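Local coordinates for ABC-type branched-chain amino acid transport systems periplasmic component-like protein (Thermomonospora curvata, PDB 4N03) that probably serves as the extracytoplasmic substrate-binding component of an ABC transporter and holds a fatty acid, here palmitic acid, between its two lobes, at residues A[131-136]-A[181-186]; A[140-145]-A[342-347]; A[156-161]-A[274-279]; A[187-192]-A[199-204]. All coordinates share one frame; numbering follows the deposited sequence.

Interaction 1: A[131-136]-A[181-186]; sequences WTTALL and GGSALR. With PLM (palmitic acid), chain B.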
loop_
_atom_site.group_PDB
_atom_site.type_symbol
_atom_site.label_atom_id
_atom_site.label_comp_id
_atom_site.label_asym_id
_atom_site.label_seq_id
_atom_site.Cartn_x
_atom_site.Cartn_y
_atom_site.Cartn_z
ATOM N N TRP A 131 2.248 2.441 -4.166
ATOM C CA TRP A 131 3.415 1.656 -4.498
ATOM C C TRP A 131 3.893 1.794 -5.949
ATOM O O TRP A 131 4.557 0.939 -6.475
ATOM C CB TRP A 131 3.207 0.198 -4.046
ATOM C CG TRP A 131 3.061 0.113 -2.566
ATOM C CD1 TRP A 131 4.084 0.156 -1.713
ATOM C CD2 TRP A 131 1.856 0.151 -1.756
ATOM N NE1 TRP A 131 3.651 0.167 -0.411
ATOM C CE2 TRP A 131 2.264 0.205 -0.420
ATOM C CE3 TRP A 131 0.493 0.184 -2.035
ATOM C CZ2 TRP A 131 1.354 0.239 0.643
ATOM C CZ3 TRP A 131 -0.393 0.205 -0.993
ATOM C CH2 TRP A 131 0.034 0.228 0.325
ATOM N N THR A 132 3.544 2.911 -6.572
ATOM C CA THR A 132 4.080 3.197 -7.865
ATOM C C THR A 132 5.580 3.486 -7.807
ATOM O O THR A 132 6.097 4.139 -6.912
ATOM C CB THR A 132 3.334 4.383 -8.487
ATOM O OG1 THR A 132 3.815 4.587 -9.820
ATOM C CG2 THR A 132 3.503 5.685 -7.739
ATOM N N THR A 133 6.279 3.111 -8.892
ATOM C CA THR A 133 7.668 3.491 -9.086
ATOM C C THR A 133 7.802 4.994 -9.299
ATOM O O THR A 133 8.899 5.533 -9.115
ATOM C CB THR A 133 8.258 2.755 -10.286
ATOM O OG1 THR A 133 7.421 2.958 -11.431
ATOM C CG2 THR A 133 8.334 1.284 -10.000
ATOM N N ALA A 134 6.704 5.683 -9.609
ATOM C CA ALA A 134 6.768 7.107 -9.760
ATOM C C ALA A 134 7.124 7.830 -8.478
ATOM O O ALA A 134 7.447 8.999 -8.503
ATOM C CB ALA A 134 5.486 7.629 -10.372
ATOM N N LEU A 135 7.040 7.142 -7.324
ATOM C CA LEU A 135 7.386 7.702 -6.025
ATOM C C LEU A 135 8.768 7.318 -5.532
ATOM O O LEU A 135 9.177 7.811 -4.489
ATOM C CB LEU A 135 6.303 7.383 -4.991
ATOM C CG LEU A 135 4.930 7.953 -5.345
ATOM C CD1 LEU A 135 3.884 7.474 -4.377
ATOM C CD2 LEU A 135 4.924 9.485 -5.465
ATOM N N LEU A 136 9.479 6.451 -6.266
ATOM C CA LEU A 136 10.881 6.221 -5.998
ATOM C C LEU A 136 11.691 7.432 -6.418
ATOM O O LEU A 136 11.215 8.284 -7.192
ATOM C CB LEU A 136 11.387 4.971 -6.730
ATOM C CG LEU A 136 10.785 3.641 -6.260
ATOM C CD1 LEU A 136 11.376 2.543 -7.137
ATOM C CD2 LEU A 136 11.090 3.370 -4.785
ATOM N N GLY A 181 -2.162 1.749 -11.814
ATOM C CA GLY A 181 -2.383 0.676 -12.757
ATOM C C GLY A 181 -1.309 0.569 -13.804
ATOM O O GLY A 181 -0.972 -0.514 -14.227
ATOM N N GLY A 182 -0.782 1.730 -14.220
ATOM C CA GLY A 182 0.273 1.761 -15.225
ATOM C C GLY A 182 1.556 1.155 -14.731
ATOM O O GLY A 182 2.281 0.523 -15.499
ATOM N N SER A 183 1.885 1.326 -13.453
ATOM C CA SER A 183 3.061 0.685 -12.887
ATOM C C SER A 183 2.874 -0.817 -12.827
ATOM O O SER A 183 3.750 -1.592 -13.180
ATOM C CB SER A 183 3.388 1.294 -11.539
ATOM O OG SER A 183 4.461 0.660 -10.889
ATOM N N ALA A 184 1.702 -1.267 -12.345
ATOM C CA ALA A 184 1.425 -2.679 -12.352
ATOM C C ALA A 184 1.588 -3.250 -13.768
ATOM O O ALA A 184 2.163 -4.304 -13.961
ATOM C CB ALA A 184 0.046 -2.923 -11.776
ATOM N N LEU A 185 0.934 -2.581 -14.700
ATOM C CA LEU A 185 0.950 -2.997 -16.107
ATOM C C LEU A 185 2.371 -3.115 -16.700
ATOM O O LEU A 185 2.652 -4.043 -17.434
ATOM C CB LEU A 185 0.128 -2.025 -16.936
ATOM C CG LEU A 185 0.014 -2.318 -18.422
ATOM C CD1 LEU A 185 -0.750 -3.586 -18.696
ATOM C CD2 LEU A 185 -0.654 -1.154 -19.111
ATOM N N ARG A 186 3.220 -2.210 -16.288
ATOM C CA ARG A 186 4.616 -2.297 -16.704
ATOM C C ARG A 186 5.218 -3.623 -16.318
ATOM O O ARG A 186 5.959 -4.271 -17.058
ATOM C CB ARG A 186 5.418 -1.124 -16.151
ATOM C CG ARG A 186 6.849 -1.096 -16.633
ATOM C CD ARG A 186 7.628 -0.016 -15.952
ATOM N NE ARG A 186 9.005 0.012 -16.410
ATOM C CZ ARG A 186 9.568 0.997 -17.051
ATOM N NH1 ARG A 186 8.931 2.115 -17.320
ATOM N NH2 ARG A 186 10.821 0.875 -17.327
HETATM C C1 PLM B . -2.832 3.599 -5.519
HETATM O O1 PLM B . -1.604 3.324 -5.476
HETATM O O2 PLM B . -3.303 4.681 -5.928
HETATM C C2 PLM B . -3.800 2.632 -4.876
HETATM C C3 PLM B . -3.788 2.920 -3.312
HETATM C C4 PLM B . -4.544 1.884 -2.512
HETATM C C5 PLM B . -4.583 2.194 -1.056
HETATM C C6 PLM B . -5.235 1.170 -0.103
HETATM C C7 PLM B . -4.187 0.202 0.432
HETATM C C8 PLM B . -4.714 -0.964 1.221
HETATM C C9 PLM B . -3.675 -1.744 2.005
HETATM C CA PLM B . -3.026 -2.925 1.245
HETATM C CB PLM B . -1.775 -3.412 2.080
HETATM C CC PLM B . -0.493 -3.466 1.198
HETATM C CD PLM B . 0.805 -3.397 1.976
HETATM C CE PLM B . 2.095 -3.409 1.166
HETATM C CF PLM B . 3.228 -2.720 1.942
HETATM C CG PLM B . 3.968 -3.619 2.917
HETATM O O HOH W 1 6.513 0.778 -12.747
#
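The loop 131-136, with its 3-10 segment at 133-135, comes closest to helix segment 181-186 where the CA atoms of Thr132 and Ser183 lie 5.7 Å apart. In the two-lobed fold of the leucine-binding protein family, this brings the loop after strand 126-129 against helix 179-195 of the other lobe, beside the palmitic acid. Thr132 forms an ST turn: its OG1 accepts a nearly straight bond (167°) from Ala134 N at 3.1 Å and is also hydrogen-bonded to Asp179 O, just ahead of the helix segment. That oxygen lies 3.7 Å from Ser183 CB, a van der Waals approach. The hydroxyls of Thr133 and Ser183 stand 3.8 Å apart and are joined instead by one water, which donates to Thr133 OG1 (2.7 Å) and lies 2.8 Å from Ser183 OG. Ser183 OG reaches the water because it is anti to the backbone N (chi1 176°). Thr133 OG1 has a further partner in Thr404 O, tying the C-terminal tail to the same spot. Thr133 N is buried here and has no hydrogen-bonding partner in the model. On the ligand side, Trp131 lays one indole face against the far end of the acyl chain, while Tyr84, Ser109 and Tyr148 hold the acid group; Trp131 NE1 is hydrogen-bonded to Thr144 OG1, and PLM CE sits 3.6 Å above the indole plane, offset toward its rim.

Interaction 2: A[140-145]-A[342-347]; sequences YIQVTG and AHRSEA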
loop_
_atom_site.group_PDB
_atom_site.type_symbol
_atom_site.label_atom_id
_atom_site.label_comp_id
_atom_site.label_asym_id
_atom_site.label_seq_id
_atom_site.Cartn_x
_atom_site.Cartn_y
_atom_site.Cartn_z
ATOM N N TYR A 140 12.784 12.005 0.506
ATOM C CA TYR A 140 11.759 12.288 1.507
ATOM C C TYR A 140 10.572 11.374 1.449
ATOM O O TYR A 140 9.742 11.401 2.386
ATOM C CB TYR A 140 11.341 13.748 1.404
ATOM C CG TYR A 140 12.487 14.635 1.667
ATOM C CD1 TYR A 140 12.928 14.828 2.948
ATOM C CD2 TYR A 140 13.213 15.214 0.637
ATOM C CE1 TYR A 140 14.013 15.602 3.239
ATOM C CE2 TYR A 140 14.366 15.985 0.946
ATOM C CZ TYR A 140 14.737 16.129 2.270
ATOM O OH TYR A 140 15.820 16.901 2.659
ATOM N N ILE A 141 10.440 10.540 0.425
ATOM C CA ILE A 141 9.300 9.641 0.284
ATOM C C ILE A 141 9.755 8.231 0.494
ATOM O O ILE A 141 10.657 7.776 -0.214
ATOM C CB ILE A 141 8.604 9.793 -1.068
ATOM C CG1 ILE A 141 8.147 11.238 -1.275
ATOM C CG2 ILE A 141 7.453 8.804 -1.143
ATOM C CD1 ILE A 141 7.574 11.512 -2.656
ATOM N N GLN A 142 9.217 7.535 1.496
ATOM C CA GLN A 142 9.503 6.111 1.642
ATOM C C GLN A 142 8.426 5.282 1.028
ATOM O O GLN A 142 7.332 5.154 1.604
ATOM C CB GLN A 142 9.627 5.738 3.115
ATOM C CG GLN A 142 9.896 4.250 3.317
ATOM C CD GLN A 142 11.250 3.897 2.691
ATOM O OE1 GLN A 142 12.268 4.451 3.090
ATOM N NE2 GLN A 142 11.261 2.977 1.754
ATOM N N VAL A 143 8.726 4.665 -0.106
ATOM C CA VAL A 143 7.827 3.676 -0.674
ATOM C C VAL A 143 8.090 2.388 0.064
ATOM O O VAL A 143 9.191 1.885 0.100
ATOM C CB VAL A 143 8.062 3.498 -2.178
ATOM C CG1 VAL A 143 7.070 2.463 -2.697
ATOM C CG2 VAL A 143 7.905 4.826 -2.922
ATOM N N THR A 144 7.072 1.904 0.774
ATOM C CA THR A 144 7.251 0.688 1.566
ATOM C C THR A 144 7.119 -0.554 0.696
ATOM O O THR A 144 6.644 -0.458 -0.433
ATOM C CB THR A 144 6.226 0.641 2.694
ATOM O OG1 THR A 144 4.924 0.696 2.126
ATOM C CG2 THR A 144 6.417 1.813 3.675
ATOM N N GLY A 145 7.554 -1.695 1.162
ATOM C CA GLY A 145 7.309 -2.937 0.465
ATOM C C GLY A 145 7.915 -2.948 -0.936
ATOM O O GLY A 145 9.002 -2.385 -1.168
ATOM N N ALA A 342 17.404 10.342 10.378
ATOM C CA ALA A 342 17.122 9.242 11.305
ATOM C C ALA A 342 16.465 8.090 10.551
ATOM O O ALA A 342 16.867 6.943 10.677
ATOM C CB ALA A 342 16.234 9.703 12.453
ATOM N N HIS A 343 15.456 8.393 9.724
ATOM C CA HIS A 343 14.795 7.350 8.965
ATOM C C HIS A 343 15.780 6.611 8.023
ATOM O O HIS A 343 15.842 5.395 7.964
ATOM C CB HIS A 343 13.656 7.946 8.118
ATOM C CG HIS A 343 13.025 6.926 7.244
ATOM N ND1 HIS A 343 12.401 5.796 7.711
ATOM C CD2 HIS A 343 13.041 6.820 5.892
ATOM C CE1 HIS A 343 12.001 5.061 6.689
ATOM N NE2 HIS A 343 12.384 5.666 5.567
ATOM N N ARG A 344 16.547 7.377 7.264
ATOM C CA ARG A 344 17.397 6.849 6.174
ATOM C C ARG A 344 18.671 6.229 6.698
ATOM O O ARG A 344 19.497 5.788 5.877
ATOM C CB ARG A 344 17.751 7.925 5.169
ATOM C CG ARG A 344 16.571 8.453 4.378
ATOM C CD ARG A 344 16.319 7.717 3.121
ATOM N NE ARG A 344 15.075 8.065 2.461
ATOM C CZ ARG A 344 14.231 7.177 1.972
ATOM N NH1 ARG A 344 14.469 5.899 2.033
ATOM N NH2 ARG A 344 13.142 7.594 1.345
ATOM N N SER A 345 18.871 6.223 8.012
ATOM C CA SER A 345 19.949 5.483 8.656
ATOM C C SER A 345 19.641 4.021 8.851
ATOM O O SER A 345 20.546 3.251 9.153
ATOM C CB SER A 345 20.373 6.163 9.948
ATOM O OG SER A 345 19.419 5.945 10.988
ATOM N N GLU A 346 18.400 3.604 8.601
ATOM C CA GLU A 346 17.972 2.213 8.896
ATOM C C GLU A 346 18.082 1.322 7.717
ATOM O O GLU A 346 17.294 1.444 6.733
ATOM C CB GLU A 346 16.511 2.273 9.385
ATOM C CG GLU A 346 15.890 0.929 9.681
ATOM C CD GLU A 346 16.654 0.168 10.728
ATOM O OE1 GLU A 346 17.509 -0.657 10.404
ATOM O OE2 GLU A 346 16.407 0.381 11.939
ATOM N N ALA A 347 19.072 0.461 7.681
ATOM C CA ALA A 347 19.306 -0.515 6.618
ATOM C C ALA A 347 18.590 -1.846 6.785
ATOM O O ALA A 347 18.540 -2.651 5.861
ATOM C CB ALA A 347 20.795 -0.767 6.451
#
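Gln142 OE1 is gripped by two neighbouring side chains of the 342-347 segment. His343 NE2 donates to it at 2.8 Å in a nearly straight bond (165°), with the oxygen close to the imidazole plane and the donor tilted only slightly from the plane of the amide carbonyl. Arg344 NH1 also lies 2.8 Å from Gln142 OE1, but its N-H points well off the line and the bond is weak; this nitrogen has a second acceptor in Phe359 O. The amide and the imidazole are steeply turned against each other: the planes are 61° apart, and the oxygen meets the ring at its edge. A bend at chi2 (63°) turns the amide back along its own backbone, where Gln142 NE2 donates to Val143 O at 2.9 Å from above that carbonyl's plane. Both ends of the buried amide are thereby satisfied and its rotation is fixed. The arginine chain, bent at chi2, passes its guanidinium beside the histidine, whose CD2 lies over one face. Arg344 NH2 comes within 2.9 Å of Ile141 O, which is at the guanidinium edge, and Arg344 NE donates a hydrogen bond to Lys139 O. The imidazole also meets the rings of Phe125 and Phe359. The donors come from the end of helix 336-343 and the type I turn His343-Glu346, and the acceptors from the connection between strand 126-129 and helix 148-161, an interlobe crossover of the kind that links the two domains of type I periplasmic binding proteins.

Interaction 3: A[156-161]-A[274-279]; sequences VQWLMD and GFFIAT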
loop_
_atom_site.group_PDB
_atom_site.type_symbol
_atom_site.label_atom_id
_atom_site.label_comp_id
_atom_site.label_asym_id
_atom_site.label_seq_id
_atom_site.Cartn_x
_atom_site.Cartn_y
_atom_site.Cartn_z
ATOM N N VAL A 156 2.944 -13.006 -12.002
ATOM C CA VAL A 156 2.903 -13.721 -13.269
ATOM C C VAL A 156 3.827 -14.916 -13.252
ATOM O O VAL A 156 3.475 -15.984 -13.751
ATOM C CB VAL A 156 3.162 -12.769 -14.450
ATOM C CG1 VAL A 156 3.301 -13.546 -15.740
ATOM C CG2 VAL A 156 2.029 -11.735 -14.514
ATOM N N GLN A 157 5.014 -14.756 -12.685
ATOM C CA GLN A 157 5.901 -15.909 -12.569
ATOM C C GLN A 157 5.228 -17.011 -11.759
ATOM O O GLN A 157 5.318 -18.192 -12.062
ATOM C CB GLN A 157 7.211 -15.525 -11.939
ATOM C CG GLN A 157 8.198 -16.693 -11.829
ATOM C CD GLN A 157 8.697 -17.162 -13.177
ATOM O OE1 GLN A 157 9.590 -16.544 -13.773
ATOM N NE2 GLN A 157 8.128 -18.223 -13.690
ATOM N N TRP A 158 4.508 -16.630 -10.691
ATOM C CA TRP A 158 3.751 -17.584 -9.886
ATOM C C TRP A 158 2.659 -18.259 -10.675
ATOM O O TRP A 158 2.509 -19.473 -10.616
ATOM C CB TRP A 158 3.178 -16.881 -8.660
ATOM C CG TRP A 158 2.334 -17.731 -7.763
ATOM C CD1 TRP A 158 2.759 -18.603 -6.818
ATOM C CD2 TRP A 158 0.913 -17.766 -7.747
ATOM N NE1 TRP A 158 1.677 -19.174 -6.190
ATOM C CE2 TRP A 158 0.534 -18.704 -6.759
ATOM C CE3 TRP A 158 -0.072 -17.109 -8.469
ATOM C CZ2 TRP A 158 -0.796 -18.980 -6.466
ATOM C CZ3 TRP A 158 -1.416 -17.387 -8.158
ATOM C CH2 TRP A 158 -1.746 -18.312 -7.170
ATOM N N LEU A 159 1.903 -17.494 -11.466
ATOM C CA LEU A 159 0.887 -18.118 -12.318
ATOM C C LEU A 159 1.477 -19.202 -13.217
ATOM O O LEU A 159 0.896 -20.255 -13.437
ATOM C CB LEU A 159 0.171 -17.085 -13.181
ATOM C CG LEU A 159 -0.741 -16.079 -12.485
ATOM C CD1 LEU A 159 -1.228 -15.036 -13.463
ATOM C CD2 LEU A 159 -1.917 -16.756 -11.806
HETATM N N MSE A 160 2.668 -18.920 -13.803
HETATM C CA MSE A 160 3.352 -19.882 -14.667
HETATM C C MSE A 160 3.852 -21.088 -13.887
HETATM O O MSE A 160 3.712 -22.236 -14.308
HETATM C CB MSE A 160 4.596 -19.255 -15.266
HETATM C CG MSE A 160 4.279 -18.191 -16.273
HETATM SE SE MSE A 160 4.068 -18.999 -18.042
HETATM C CE MSE A 160 5.961 -19.434 -18.026
ATOM N N ASP A 161 4.446 -20.810 -12.728
ATOM C CA ASP A 161 4.945 -21.897 -11.891
ATOM C C ASP A 161 3.840 -22.822 -11.429
ATOM O O ASP A 161 4.059 -24.034 -11.308
ATOM C CB ASP A 161 5.620 -21.342 -10.636
ATOM C CG ASP A 161 6.925 -20.659 -10.896
ATOM O OD1 ASP A 161 7.482 -20.730 -12.007
ATOM O OD2 ASP A 161 7.398 -20.005 -9.935
ATOM N N GLY A 274 -10.353 -18.893 -6.883
ATOM C CA GLY A 274 -9.925 -18.388 -8.187
ATOM C C GLY A 274 -9.479 -16.954 -8.235
ATOM O O GLY A 274 -9.248 -16.463 -9.353
ATOM N N PHE A 275 -9.294 -16.330 -7.094
ATOM C CA PHE A 275 -8.982 -14.918 -6.973
ATOM C C PHE A 275 -7.820 -14.751 -6.005
ATOM O O PHE A 275 -7.894 -15.147 -4.815
ATOM C CB PHE A 275 -10.227 -14.166 -6.475
ATOM C CG PHE A 275 -10.072 -12.684 -6.409
ATOM C CD1 PHE A 275 -9.492 -12.099 -5.325
ATOM C CD2 PHE A 275 -10.546 -11.854 -7.399
ATOM C CE1 PHE A 275 -9.344 -10.758 -5.214
ATOM C CE2 PHE A 275 -10.401 -10.495 -7.291
ATOM C CZ PHE A 275 -9.772 -9.929 -6.222
ATOM N N PHE A 276 -6.713 -14.220 -6.522
ATOM C CA PHE A 276 -5.500 -14.106 -5.778
ATOM C C PHE A 276 -5.022 -12.663 -5.780
ATOM O O PHE A 276 -5.277 -11.936 -6.743
ATOM C CB PHE A 276 -4.440 -15.041 -6.412
ATOM C CG PHE A 276 -4.897 -16.461 -6.508
ATOM C CD1 PHE A 276 -4.870 -17.260 -5.372
ATOM C CD2 PHE A 276 -5.401 -16.975 -7.657
ATOM C CE1 PHE A 276 -5.304 -18.556 -5.409
ATOM C CE2 PHE A 276 -5.868 -18.266 -7.710
ATOM C CZ PHE A 276 -5.813 -19.063 -6.578
ATOM N N ILE A 277 -4.283 -12.271 -4.764
ATOM C CA ILE A 277 -3.752 -10.936 -4.605
ATOM C C ILE A 277 -2.259 -11.006 -4.371
ATOM O O ILE A 277 -1.773 -11.748 -3.520
ATOM C CB ILE A 277 -4.413 -10.202 -3.413
ATOM C CG1 ILE A 277 -5.922 -9.990 -3.616
ATOM C CG2 ILE A 277 -3.732 -8.870 -3.116
ATOM C CD1 ILE A 277 -6.264 -8.982 -4.716
ATOM N N ALA A 278 -1.509 -10.247 -5.177
ATOM C CA ALA A 278 -0.062 -10.103 -5.019
ATOM C C ALA A 278 0.193 -8.886 -4.141
ATOM O O ALA A 278 -0.273 -7.809 -4.429
ATOM C CB ALA A 278 0.592 -9.912 -6.354
ATOM N N THR A 279 0.878 -9.103 -3.010
ATOM C CA THR A 279 1.098 -8.040 -2.063
ATOM C C THR A 279 2.350 -8.286 -1.253
ATOM O O THR A 279 2.624 -9.432 -0.882
ATOM C CB THR A 279 -0.106 -7.931 -1.090
ATOM O OG1 THR A 279 0.187 -6.915 -0.135
ATOM C CG2 THR A 279 -0.437 -9.237 -0.390
#
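Along helix segment 156-161, the first residue to touch strand 275-279 is Trp158, which meets Phe276. Trp158 has CG anti to the backbone N (chi1 178°), which carries the indole away from the helix and over the sheet. The six-membered part of the ring then drives its edge into the face of Phe276 in a T-shaped stack, with centroids 5.0 Å apart and planes at 66°. The leading atom is Trp158 CH2, poised 3.6 Å above the phenyl plane and over its centre, and 3.7 Å from Phe276 CG. Trp158 CZ3 follows, 4.0 Å from Phe276 CG and equally far from Phe276 CD2, so that CH2 is over the ring centre and CZ3 toward the CG-CD2 side. The pyrrole side of the indole serves another partner: NE1 makes a weak hydrogen bond to Glu387 OE1. Ile372, on the adjacent strand 370-375, touches both aromatic side chains and extends the apolar patch. Next in sequence, Leu159 packs instead on Leu252 of strand 251-253 and on Ile165, bringing the helix against the strand that flanks 275-279 on its other side. Such packing of a helix across neighbouring strands through large apolar side chains is a layer contact of an alpha/beta sandwich, here between helix 148-161 and the seven-stranded mixed sheet of the second lobe.

Interaction 4: A[187-192]-A[199-204]; sequences GTKYAA and VFELPI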
loop_
_atom_site.group_PDB
_atom_site.type_symbol
_atom_site.label_atom_id
_atom_site.label_comp_id
_atom_site.label_asym_id
_atom_site.label_seq_id
_atom_site.Cartn_x
_atom_site.Cartn_y
_atom_site.Cartn_z
ATOM N N GLY A 187 4.948 -4.060 -15.090
ATOM C CA GLY A 187 5.416 -5.369 -14.619
ATOM C C GLY A 187 4.814 -6.520 -15.395
ATOM O O GLY A 187 5.515 -7.438 -15.825
ATOM N N THR A 188 3.502 -6.481 -15.615
ATOM C CA THR A 188 2.855 -7.488 -16.439
ATOM C C THR A 188 3.556 -7.629 -17.795
ATOM O O THR A 188 3.808 -8.756 -18.249
ATOM C CB THR A 188 1.392 -7.121 -16.658
ATOM O OG1 THR A 188 0.760 -7.014 -15.384
ATOM C CG2 THR A 188 0.673 -8.146 -17.466
ATOM N N LYS A 189 3.796 -6.502 -18.448
ATOM C CA LYS A 189 4.362 -6.518 -19.796
ATOM C C LYS A 189 5.784 -6.999 -19.788
ATOM O O LYS A 189 6.209 -7.696 -20.743
ATOM C CB LYS A 189 4.211 -5.161 -20.416
ATOM C CG LYS A 189 2.741 -4.849 -20.672
ATOM C CD LYS A 189 2.522 -3.420 -21.040
ATOM C CE LYS A 189 3.088 -3.161 -22.406
ATOM N NZ LYS A 189 2.562 -1.856 -22.786
ATOM N N TYR A 190 6.547 -6.687 -18.740
ATOM C CA TYR A 190 7.926 -7.205 -18.644
ATOM C C TYR A 190 7.906 -8.699 -18.534
ATOM O O TYR A 190 8.610 -9.436 -19.244
ATOM C CB TYR A 190 8.641 -6.562 -17.473
ATOM C CG TYR A 190 10.040 -7.095 -17.302
ATOM C CD1 TYR A 190 11.080 -6.623 -18.105
ATOM C CD2 TYR A 190 10.323 -8.079 -16.373
ATOM C CE1 TYR A 190 12.335 -7.104 -17.971
ATOM C CE2 TYR A 190 11.632 -8.541 -16.240
ATOM C CZ TYR A 190 12.651 -8.032 -17.057
ATOM O OH TYR A 190 13.941 -8.471 -16.921
ATOM N N ALA A 191 7.102 -9.190 -17.591
ATOM C CA ALA A 191 6.977 -10.607 -17.414
ATOM C C ALA A 191 6.519 -11.303 -18.706
ATOM O O ALA A 191 7.019 -12.363 -19.082
ATOM C CB ALA A 191 6.060 -10.935 -16.257
ATOM N N ALA A 192 5.549 -10.714 -19.369
ATOM C CA ALA A 192 5.010 -11.309 -20.603
ATOM C C ALA A 192 6.077 -11.374 -21.714
ATOM O O ALA A 192 6.186 -12.366 -22.384
ATOM C CB ALA A 192 3.818 -10.523 -21.089
ATOM N N VAL A 199 -0.310 -9.744 -23.959
ATOM C CA VAL A 199 -1.061 -8.919 -23.010
ATOM C C VAL A 199 -2.146 -8.137 -23.728
ATOM O O VAL A 199 -1.870 -7.513 -24.758
ATOM C CB VAL A 199 -0.161 -7.913 -22.243
ATOM C CG1 VAL A 199 -0.928 -7.147 -21.180
ATOM C CG2 VAL A 199 0.982 -8.654 -21.581
ATOM N N PHE A 200 -3.349 -8.170 -23.202
ATOM C CA PHE A 200 -4.463 -7.374 -23.638
ATOM C C PHE A 200 -4.729 -6.365 -22.524
ATOM O O PHE A 200 -4.944 -6.744 -21.342
ATOM C CB PHE A 200 -5.699 -8.259 -23.871
ATOM C CG PHE A 200 -6.963 -7.511 -24.133
ATOM C CD1 PHE A 200 -7.051 -6.616 -25.131
ATOM C CD2 PHE A 200 -8.067 -7.728 -23.332
ATOM C CE1 PHE A 200 -8.209 -5.905 -25.365
ATOM C CE2 PHE A 200 -9.244 -7.074 -23.570
ATOM C CZ PHE A 200 -9.310 -6.152 -24.598
ATOM N N GLU A 201 -4.694 -5.093 -22.850
ATOM C CA GLU A 201 -4.734 -4.008 -21.876
ATOM C C GLU A 201 -6.086 -3.293 -21.845
ATOM O O GLU A 201 -6.619 -2.946 -22.907
ATOM C CB GLU A 201 -3.666 -2.968 -22.278
ATOM C CG GLU A 201 -2.281 -3.538 -22.421
ATOM C CD GLU A 201 -1.185 -2.519 -22.721
ATOM O OE1 GLU A 201 -1.422 -1.317 -22.528
ATOM O OE2 GLU A 201 -0.121 -3.023 -23.150
ATOM N N LEU A 202 -6.645 -3.059 -20.656
ATOM C CA LEU A 202 -7.963 -2.446 -20.507
ATOM C C LEU A 202 -7.867 -1.335 -19.508
ATOM O O LEU A 202 -8.038 -1.586 -18.286
ATOM C CB LEU A 202 -8.994 -3.505 -20.081
ATOM C CG LEU A 202 -9.485 -4.478 -21.138
ATOM C CD1 LEU A 202 -10.441 -5.490 -20.589
ATOM C CD2 LEU A 202 -10.297 -3.739 -22.206
ATOM N N PRO A 203 -7.646 -0.101 -19.884
ATOM C CA PRO A 203 -7.608 0.994 -18.934
ATOM C C PRO A 203 -8.997 1.345 -18.398
ATOM O O PRO A 203 -9.976 1.318 -19.138
ATOM C CB PRO A 203 -7.081 2.169 -19.743
ATOM C CG PRO A 203 -7.449 1.831 -21.136
ATOM C CD PRO A 203 -7.336 0.347 -21.259
ATOM N N ILE A 204 -9.066 1.672 -17.109
ATOM C CA ILE A 204 -10.299 2.091 -16.443
ATOM C C ILE A 204 -9.943 3.272 -15.552
ATOM O O ILE A 204 -8.807 3.605 -15.294
ATOM C CB ILE A 204 -11.022 0.976 -15.692
ATOM C CG1 ILE A 204 -10.131 0.377 -14.625
ATOM C CG2 ILE A 204 -11.528 -0.108 -16.624
ATOM C CD1 ILE A 204 -10.861 -0.313 -13.503
#
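The carboxylate of Glu201 is met at OE2 by Lys189 NZ, a salt bridge of 2.9 Å in which the ammonium comes in on the syn side, 23° out of the carboxylate plane. Glu201 OE1 is 4.0 Å from the same nitrogen, so the grip is one-sided; this oxygen lies beside the Leu185 side chain, from the preceding turn of the helix. The last methylenes of the lysine also lie close to the carboxylate, with Lys189 CE 3.3 Å from Glu201 OE2. A bend at chi3 (70°) swings the end of the lysine across to the glutamate, which is extended beyond CG, and the two chains cross at about a right angle. Lys189 is modelled in two conformers, so the bridge belongs to the one described. Segments 187-192 and 199-204 belong to helix 179-195 and strand 198-204, the second and third elements of a beta-alpha-beta unit begun by strand 170-176; over these segments the axes run antiparallel at 169°, 9.7 Å apart. Beside the salt bridge the packing is apolar. Val199 CG2 presses on Ala192 CB at 3.4 Å, tighter than usual for two carbons, and Thr188 CG2 lies 4.2 Å from the same methyl. Thr188 turns its hydroxyl elsewhere, to weak hydrogen bonds with Ala184 O and His173 ND1. The other side of the strand, with Phe200 and Leu202, packs on Ala217 of helix 212-220.

In the fold
Interactions 1 and 2 are wholly buried and polar, and both draw on the connection between strand 126-129 and helix 148-161, adjoining each other beside the palmitic acid. Interactions 3 and 4 lie farther from the chain's centre, are partly buried, and pack helices against the same seven-stranded sheet, one by aromatic rings and the other by small apolar groups beside a surface ion pair. Helix 179-195 serves both interactions 1 and 4: its early part faces the first lobe through a water, its later part the outermost strand. Val156 and Ala191 bring interactions 3 and 4 together.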